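Local coordinates for protein dihydrofolate reductase, putative (Aspergillus flavus, PDB 6DRS) that probably reduces dihydrofolate to tetrahydrofolate with NADPH, and is held here with bound NADP and an antifolate inhibitor, at residues P173-G185 with W231-E245. Sequence-based numbering, arbitrary orientation.
Sequences PVRIVMTNVEKKG and WKDEGEVRIQMVGYE
Glu182 and Arg238 form a salt bridge across two antiparallel strands, 174-183 and 237-246, in the central sheet of the dihydrofolate reductase fold. Arg238 NH2 donates to the syn side of Glu182 OE1 at 2.8 Å, nearly in the guanidinium plane, while NE adds a weak second bond to the same oxygen. Two residues along on the same face, Asn180 ND2 donates a hydrogen bond to Gln240 OE1 at 2.9 Å, on a lone pair, the amide planes 43° apart. Trp231 is sandwiched between Arg238 CZ, over the ring centre, and Gln240 CD on the opposite face; its CH2 reaches Asn180 CB at 3.7 Å. Backbone bonds pair Ile176 with Tyr244, Met178 with Val242, Asn180 with Gln240 and Glu182 with Arg238. At the type II' turn from Glu234 to Val237, the bent chain of Lys184 brings NZ to Gly235 O at 3.0 Å, a hydrogen bond. The other face carries Val177, Thr179, Val181, Ile239 and Met241, with helix 38-49 packed on it. There Thr179 touches the inhibitor and hydrogen-bonds to Asp40. Thr179 turns OG1 away from its carbonyl carbon (chi1 -53°), and that oxygen lies 3.7 Å from Met241 CG.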
ATOM      1  N   PRO A 173     -14.572   9.409  -1.941  1.00 49.53           N
ATOM      2  CA  PRO A 173     -13.614  10.073  -1.043  1.00 44.71           C
ATOM      3  C   PRO A 173     -12.234   9.394  -1.174  1.00 41.57           C
ATOM      4  O   PRO A 173     -12.143   8.155  -1.380  1.00 39.56           O
ATOM      5  CB  PRO A 173     -14.187   9.957   0.384  1.00 47.00           C
ATOM      6  CG  PRO A 173     -15.347   8.978   0.276  1.00 44.22           C
ATOM      7  CD  PRO A 173     -15.764   8.994  -1.183  1.00 46.06           C
ATOM      8  N   VAL A 174     -11.168  10.194  -1.132  1.00 36.72           N
ATOM      9  CA  VAL A 174      -9.826   9.624  -1.132  1.00 35.07           C
ATOM     10  C   VAL A 174      -9.153   9.972   0.194  1.00 32.44           C
ATOM     11  O   VAL A 174      -9.255  11.090   0.701  1.00 35.89           O
ATOM     12  CB  VAL A 174      -8.966  10.020  -2.346  1.00 36.01           C
ATOM     13  CG1 VAL A 174      -9.704   9.822  -3.658  1.00 34.96           C
ATOM     14  CG2 VAL A 174      -8.433  11.430  -2.219  1.00 36.07           C
ATOM     15  N   ARG A 175      -8.525   8.967   0.769  1.00 26.65           N
ATOM     16  CA  ARG A 175      -7.917   9.126   2.051  1.00 23.36           C
ATOM     17  C   ARG A 175      -6.479   8.646   1.908  1.00 21.37           C
ATOM     18  O   ARG A 175      -6.209   7.723   1.117  1.00 20.13           O
ATOM     19  CB  ARG A 175      -8.655   8.277   3.088  1.00 24.95           C
ATOM     20  CG  ARG A 175     -10.162   8.419   2.968  1.00 28.24           C
ATOM     21  CD  ARG A 175     -11.036   7.374   3.594  1.00 29.68           C
ATOM     22  NE  ARG A 175     -10.611   5.984   3.633  1.00 29.17           N
ATOM     23  CZ  ARG A 175     -11.273   5.096   4.364  1.00 27.98           C
ATOM     24  NH1 ARG A 175     -10.921   3.827   4.376  1.00 26.52           N
ATOM     25  NH2 ARG A 175     -12.310   5.492   5.081  1.00 27.69           N
ATOM     26  N   ILE A 176      -5.586   9.251   2.687  1.00 18.86           N
ATOM     27  CA  ILE A 176      -4.217   8.816   2.677  1.00 15.89           C
ATOM     28  C   ILE A 176      -3.862   8.271   4.060  1.00 14.97           C
ATOM     29  O   ILE A 176      -3.960   8.983   5.048  1.00 15.54           O
ATOM     30  CB  ILE A 176      -3.279   9.950   2.213  1.00 15.05           C
ATOM     31  CG1 ILE A 176      -3.536  10.322   0.752  1.00 15.22           C
ATOM     32  CG2 ILE A 176      -1.837   9.529   2.421  1.00 14.34           C
ATOM     33  CD1 ILE A 176      -2.942  11.648   0.342  1.00 15.32           C
ATOM     34  N   VAL A 177      -3.440   7.006   4.116  1.00 13.41           N
ATOM     35  CA  VAL A 177      -2.835   6.471   5.328  1.00 12.62           C
ATOM     36  C   VAL A 177      -1.306   6.520   5.161  1.00 12.85           C
ATOM     37  O   VAL A 177      -0.722   5.820   4.279  1.00 13.08           O
ATOM     38  CB  VAL A 177      -3.334   5.040   5.593  1.00 11.55           C
ATOM     39  CG1 VAL A 177      -2.577   4.383   6.728  1.00 10.20           C
ATOM     40  CG2 VAL A 177      -4.837   5.064   5.834  1.00 11.45           C
ATOM     41  N   MET A 178      -0.638   7.345   5.960  1.00 12.73           N
ATOM     42  CA  MET A 178       0.762   7.628   5.664  1.00 13.07           C
ATOM     43  C   MET A 178       1.646   7.230   6.849  1.00 13.44           C
ATOM     44  O   MET A 178       1.343   7.589   7.997  1.00 13.84           O
ATOM     45  CB  MET A 178       0.977   9.109   5.335  1.00 13.36           C
ATOM     46  CG  MET A 178       2.456   9.431   5.076  1.00 14.18           C
ATOM     47  SD  MET A 178       2.779  11.132   4.563  1.00 16.14           S
ATOM     48  CE  MET A 178       1.973  11.227   2.963  1.00 12.90           C
ATOM     49  N   THR A 179       2.714   6.472   6.583  1.00 13.37           N
ATOM     50  CA  THR A 179       3.722   6.264   7.589  1.00 13.75           C
ATOM     51  C   THR A 179       4.852   7.275   7.350  1.00 14.43           C
ATOM     52  O   THR A 179       5.485   7.257   6.277  1.00 14.74           O
ATOM     53  CB  THR A 179       4.303   4.849   7.545  1.00 14.06           C
ATOM     54  OG1 THR A 179       3.250   3.879   7.607  1.00 13.55           O
ATOM     55  CG2 THR A 179       5.309   4.633   8.658  1.00 12.75           C
ATOM     56  N   ASN A 180       5.079   8.168   8.320  1.00 15.11           N
ATOM     57  CA  ASN A 180       6.224   9.118   8.307  1.00 14.18           C
ATOM     58  C   ASN A 180       7.468   8.408   8.832  1.00 13.84           C
ATOM     59  O   ASN A 180       7.432   7.781   9.888  1.00 13.94           O
ATOM     60  CB  ASN A 180       5.993  10.372   9.151  1.00 14.02           C
ATOM     61  CG  ASN A 180       4.818  11.142   8.628  1.00 14.23           C
ATOM     62  OD1 ASN A 180       4.635  11.225   7.416  1.00 14.64           O
ATOM     63  ND2 ASN A 180       3.969  11.596   9.530  1.00 15.39           N
ATOM     64  N   VAL A 181       8.539   8.518   8.045  1.00 14.22           N
ATOM     65  CA  VAL A 181       9.825   7.864   8.325  1.00 14.12           C
ATOM     66  C   VAL A 181      10.901   8.957   8.412  1.00 14.91           C
ATOM     67  O   VAL A 181      11.069   9.741   7.479  1.00 15.26           O
ATOM     68  CB  VAL A 181      10.178   6.810   7.246  1.00 13.33           C
ATOM     69  CG1 VAL A 181      11.583   6.254   7.439  1.00 12.85           C
ATOM     70  CG2 VAL A 181       9.164   5.672   7.225  1.00 12.33           C
ATOM     71  N   GLU A 182      11.612   9.002   9.526  1.00 15.85           N
ATOM     72  CA  GLU A 182      12.660   9.986   9.730  1.00 18.23           C
ATOM     73  C   GLU A 182      13.900   9.306  10.305  1.00 18.31           C
ATOM     74  O   GLU A 182      13.767   8.389  11.111  1.00 19.50           O
ATOM     75  CB  GLU A 182      12.190  11.058  10.709  1.00 18.75           C
ATOM     76  CG  GLU A 182      11.614  12.254   9.994  1.00 21.44           C
ATOM     77  CD  GLU A 182      10.901  13.255  10.880  1.00 22.48           C
ATOM     78  OE1 GLU A 182      11.219  13.308  12.086  1.00 23.84           O
ATOM     79  OE2 GLU A 182      10.023  13.968  10.350  1.00 24.11           O
ATOM     80  N   LYS A 183      15.101   9.770   9.926  1.00 20.31           N
ATOM     81  CA  LYS A 183      16.325   9.256  10.613  1.00 20.89           C
ATOM     82  C   LYS A 183      16.393   9.855  12.030  1.00 22.21           C
ATOM     83  O   LYS A 183      15.926  10.986  12.253  1.00 22.50           O
ATOM     84  CB  LYS A 183      17.567   9.605   9.793  1.00 21.89           C
ATOM     85  CG  LYS A 183      17.792   8.802   8.515  1.00 20.84           C
ATOM     86  CD  LYS A 183      19.262   8.807   8.144  1.00 23.21           C
ATOM     87  CE  LYS A 183      19.663   7.909   6.990  1.00 21.60           C
ATOM     88  NZ  LYS A 183      19.415   8.621   5.721  1.00 23.48           N
ATOM     89  N   LYS A 184      16.927   9.101  13.001  1.00 26.59           N
ATOM     90  CA  LYS A 184      17.271   9.670  14.331  1.00 30.73           C
ATOM     91  C   LYS A 184      18.385  10.709  14.134  1.00 32.57           C
ATOM     92  O   LYS A 184      19.249  10.527  13.273  1.00 32.68           O
ATOM     93  CB  LYS A 184      17.811   8.617  15.311  1.00 30.40           C
ATOM     94  CG  LYS A 184      17.127   7.257  15.322  1.00 30.60           C
ATOM     95  CD  LYS A 184      15.934   7.183  16.238  1.00 31.86           C
ATOM     96  CE  LYS A 184      16.309   6.811  17.657  1.00 33.71           C
ATOM     97  NZ  LYS A 184      16.562   5.361  17.762  1.00 32.65           N
ATOM     98  N   GLY A 185      18.365  11.794  14.905  1.00 36.51           N
ATOM     99  CA  GLY A 185      19.462  12.788  14.850  1.00 38.84           C
ATOM    100  C   GLY A 185      20.818  12.152  15.149  1.00 40.38           C
ATOM    101  O   GLY A 185      20.876  11.101  15.809  1.00 36.75           O
ATOM    102  N   TRP A 231       5.317   8.913  17.614  1.00 23.90           N
ATOM    103  CA  TRP A 231       6.604   8.436  17.069  1.00 22.47           C
ATOM    104  C   TRP A 231       7.039   7.205  17.853  1.00 22.88           C
ATOM    105  O   TRP A 231       6.833   7.155  19.038  1.00 23.33           O
ATOM    106  CB  TRP A 231       7.706   9.504  17.112  1.00 20.47           C
ATOM    107  CG  TRP A 231       7.499  10.629  16.151  1.00 19.69           C
ATOM    108  CD1 TRP A 231       7.016  11.864  16.467  1.00 20.54           C
ATOM    109  CD2 TRP A 231       7.737  10.649  14.729  1.00 19.84           C
ATOM    110  NE1 TRP A 231       6.918  12.642  15.344  1.00 20.83           N
ATOM    111  CE2 TRP A 231       7.361  11.932  14.262  1.00 20.66           C
ATOM    112  CE3 TRP A 231       8.251   9.735  13.803  1.00 20.26           C
ATOM    113  CZ2 TRP A 231       7.486  12.327  12.927  1.00 19.88           C
ATOM    114  CZ3 TRP A 231       8.357  10.117  12.485  1.00 20.00           C
ATOM    115  CH2 TRP A 231       7.973  11.388  12.051  1.00 20.40           C
ATOM    116  N   LYS A 232       7.624   6.237  17.165  1.00 23.96           N
ATOM    117  CA  LYS A 232       8.083   4.972  17.745  1.00 27.72           C
ATOM    118  C   LYS A 232       9.468   4.673  17.154  1.00 27.45           C
ATOM    119  O   LYS A 232       9.715   4.937  15.978  1.00 24.35           O
ATOM    120  CB  LYS A 232       7.112   3.854  17.355  1.00 31.99           C
ATOM    121  CG  LYS A 232       5.654   4.286  17.195  1.00 37.69           C
ATOM    122  CD  LYS A 232       4.917   3.634  16.031  1.00 41.11           C
ATOM    123  CE  LYS A 232       4.730   2.143  16.234  1.00 48.10           C
ATOM    124  NZ  LYS A 232       4.239   1.477  15.007  1.00 52.59           N
ATOM    125  N   ASP A 233      10.381   4.152  17.958  1.00 28.71           N
ATOM    126  CA  ASP A 233      11.749   4.028  17.492  1.00 30.23           C
ATOM    127  C   ASP A 233      11.884   2.684  16.792  1.00 30.29           C
ATOM    128  O   ASP A 233      11.429   1.706  17.317  1.00 30.51           O
ATOM    129  CB  ASP A 233      12.766   4.187  18.627  1.00 34.59           C
ATOM    130  CG  ASP A 233      13.071   5.641  18.977  1.00 40.49           C
ATOM    131  OD1 ASP A 233      13.024   6.519  18.072  1.00 41.67           O
ATOM    132  OD2 ASP A 233      13.359   5.891  20.154  1.00 47.29           O
ATOM    133  N   GLU A 234      12.479   2.663  15.611  1.00 31.67           N
ATOM    134  CA  GLU A 234      12.759   1.410  14.938  1.00 33.34           C
ATOM    135  C   GLU A 234      14.203   1.449  14.436  1.00 33.30           C
ATOM    136  O   GLU A 234      14.439   1.766  13.279  1.00 33.32           O
ATOM    137  CB  GLU A 234      11.764   1.185  13.792  1.00 35.50           C
ATOM    138  CG  GLU A 234      10.314   1.511  14.140  1.00 40.62           C
ATOM    139  CD  GLU A 234       9.559   0.476  14.976  1.00 43.20           C
ATOM    140  OE1 GLU A 234      10.067  -0.666  15.128  1.00 40.57           O
ATOM    141  OE2 GLU A 234       8.452   0.808  15.478  1.00 45.43           O
ATOM    142  N   GLY A 235      15.160   1.158  15.316  1.00 33.87           N
ATOM    143  CA  GLY A 235      16.579   1.143  14.933  1.00 32.33           C
ATOM    144  C   GLY A 235      17.086   2.551  14.673  1.00 30.78           C
ATOM    145  O   GLY A 235      17.063   3.386  15.562  1.00 31.90           O
ATOM    146  N   GLU A 236      17.467   2.846  13.437  1.00 32.59           N
ATOM    147  CA  GLU A 236      17.986   4.176  13.086  1.00 32.46           C
ATOM    148  C   GLU A 236      16.884   5.097  12.549  1.00 29.57           C
ATOM    149  O   GLU A 236      17.163   6.286  12.281  1.00 29.66           O
ATOM    150  CB  GLU A 236      19.126   4.070  12.075  1.00 42.05           C
ATOM    151  CG  GLU A 236      20.465   3.786  12.732  1.00 53.58           C
ATOM    152  CD  GLU A 236      21.033   2.433  12.341  1.00 62.81           C
ATOM    153  OE1 GLU A 236      20.680   1.942  11.239  1.00 68.00           O
ATOM    154  OE2 GLU A 236      21.826   1.873  13.132  1.00 67.16           O
ATOM    155  N   VAL A 237      15.658   4.591  12.393  1.00 23.21           N
ATOM    156  CA  VAL A 237      14.571   5.473  12.043  1.00 20.04           C
ATOM    157  C   VAL A 237      13.601   5.602  13.225  1.00 17.83           C
ATOM    158  O   VAL A 237      13.606   4.790  14.123  1.00 16.55           O
ATOM    159  CB  VAL A 237      13.862   5.029  10.752  1.00 20.56           C
ATOM    160  CG1 VAL A 237      14.757   5.228   9.539  1.00 20.00           C
ATOM    161  CG2 VAL A 237      13.325   3.602  10.834  1.00 19.69           C
ATOM    162  N   ARG A 238      12.809   6.661  13.212  1.00 17.71           N
ATOM    163  CA  ARG A 238      11.551   6.697  13.971  1.00 18.92           C
ATOM    164  C   ARG A 238      10.390   6.805  12.960  1.00 17.86           C
ATOM    165  O   ARG A 238      10.545   7.417  11.887  1.00 17.23           O
ATOM    166  CB  ARG A 238      11.575   7.752  15.090  1.00 19.12           C
ATOM    167  CG  ARG A 238      11.780   9.192  14.623  1.00 21.54           C
ATOM    168  CD  ARG A 238      11.679  10.367  15.611  1.00 22.96           C
ATOM    169  NE  ARG A 238      11.341  11.632  14.936  1.00 23.36           N
ATOM    170  CZ  ARG A 238      10.786  12.730  15.484  1.00 25.19           C
ATOM    171  NH1 ARG A 238      10.634  12.859  16.794  1.00 26.79           N
ATOM    172  NH2 ARG A 238      10.367  13.713  14.704  1.00 25.36           N
ATOM    173  N   ILE A 239       9.233   6.207  13.288  1.00 17.45           N
ATOM    174  CA  ILE A 239       8.053   6.180  12.383  1.00 17.13           C
ATOM    175  C   ILE A 239       6.782   6.540  13.172  1.00 17.40           C
ATOM    176  O   ILE A 239       6.698   6.296  14.386  1.00 19.17           O
ATOM    177  CB  ILE A 239       7.919   4.800  11.684  1.00 16.21           C
ATOM    178  CG1 ILE A 239       7.588   3.679  12.684  1.00 15.37           C
ATOM    179  CG2 ILE A 239       9.153   4.498  10.831  1.00 15.22           C
ATOM    180  CD1 ILE A 239       7.040   2.403  12.065  1.00 13.95           C
ATOM    181  N   GLN A 240       5.804   7.104  12.474  1.00 16.78           N
ATOM    182  CA  GLN A 240       4.470   7.352  12.994  1.00 16.52           C
ATOM    183  C   GLN A 240       3.480   7.223  11.826  1.00 17.56           C
ATOM    184  O   GLN A 240       3.856   7.447  10.646  1.00 15.97           O
ATOM    185  CB  GLN A 240       4.355   8.719  13.680  1.00 17.22           C
ATOM    186  CG  GLN A 240       4.517   9.876  12.714  1.00 18.44           C
ATOM    187  CD  GLN A 240       4.054  11.239  13.171  1.00 18.87           C
ATOM    188  OE1 GLN A 240       3.916  12.147  12.362  1.00 19.73           O
ATOM    189  NE2 GLN A 240       3.827  11.412  14.460  1.00 18.81           N
ATOM    190  N   MET A 241       2.218   6.898  12.157  1.00 16.65           N
ATOM    191  CA  MET A 241       1.165   6.685  11.158  1.00 16.19           C
ATOM    192  C   MET A 241       0.112   7.780  11.311  1.00 16.67           C
ATOM    193  O   MET A 241      -0.327   8.079  12.416  1.00 17.11           O
ATOM    194  CB  MET A 241       0.543   5.292  11.322  1.00 16.13           C
ATOM    195  CG  MET A 241       1.430   4.158  10.761  1.00 15.72           C
ATOM    196  SD  MET A 241       2.869   3.709  11.763  1.00 17.89           S
ATOM    197  CE  MET A 241       3.316   2.113  11.083  1.00 16.42           C
ATOM    198  N   VAL A 242      -0.256   8.421  10.212  1.00 15.70           N
ATOM    199  CA  VAL A 242      -1.203   9.501  10.281  1.00 15.88           C
ATOM    200  C   VAL A 242      -2.175   9.313   9.113  1.00 16.92           C
ATOM    201  O   VAL A 242      -1.928   8.472   8.249  1.00 18.37           O
ATOM    202  CB  VAL A 242      -0.501  10.882  10.274  1.00 15.22           C
ATOM    203  CG1 VAL A 242       0.527  11.011  11.400  1.00 15.01           C
ATOM    204  CG2 VAL A 242       0.164  11.166   8.934  1.00 16.27           C
ATOM    205  N   GLY A 243      -3.271  10.058   9.072  1.00 15.98           N
ATOM    206  CA  GLY A 243      -4.124   9.986   7.912  1.00 17.07           C
ATOM    207  C   GLY A 243      -4.613  11.350   7.472  1.00 18.80           C
ATOM    208  O   GLY A 243      -4.764  12.269   8.275  1.00 21.29           O
ATOM    209  N   TYR A 244      -4.894  11.467   6.189  1.00 20.44           N
ATOM    210  CA  TYR A 244      -5.340  12.706   5.612  1.00 21.49           C
ATOM    211  C   TYR A 244      -6.576  12.415   4.768  1.00 23.26           C
ATOM    212  O   TYR A 244      -6.591  11.424   4.023  1.00 25.13           O
ATOM    213  CB  TYR A 244      -4.265  13.270   4.683  1.00 23.86           C
ATOM    214  CG  TYR A 244      -3.041  13.785   5.390  1.00 25.59           C
ATOM    215  CD1 TYR A 244      -3.017  15.059   5.937  1.00 26.70           C
ATOM    216  CD2 TYR A 244      -1.896  13.010   5.497  1.00 26.63           C
ATOM    217  CE1 TYR A 244      -1.906  15.532   6.617  1.00 26.26           C
ATOM    218  CE2 TYR A 244      -0.773  13.475   6.157  1.00 26.73           C
ATOM    219  CZ  TYR A 244      -0.781  14.739   6.717  1.00 26.00           C
ATOM    220  OH  TYR A 244       0.325  15.206   7.356  1.00 28.20           O
ATOM    221  N   GLU A 245      -7.612  13.235   4.905  1.00 23.10           N
ATOM    222  CA  GLU A 245      -8.762  13.074   4.051  1.00 25.28           C
ATOM    223  C   GLU A 245      -8.877  14.333   3.207  1.00 25.63           C
ATOM    224  O   GLU A 245      -8.550  15.405   3.695  1.00 25.79           O
ATOM    225  CB  GLU A 245     -10.026  12.762   4.860  1.00 27.36           C
ATOM    226  CG  GLU A 245     -10.669  13.970   5.521  1.00 31.81           C
ATOM    227  CD  GLU A 245     -11.652  13.627   6.629  1.00 34.69           C
ATOM    228  OE1 GLU A 245     -12.101  12.455   6.659  1.00 34.89           O
ATOM    229  OE2 GLU A 245     -11.953  14.518   7.475  1.00 32.14           O
TER
HETATM  230  O   HOH W   1       2.605  14.168   8.756  1.00 34.93           O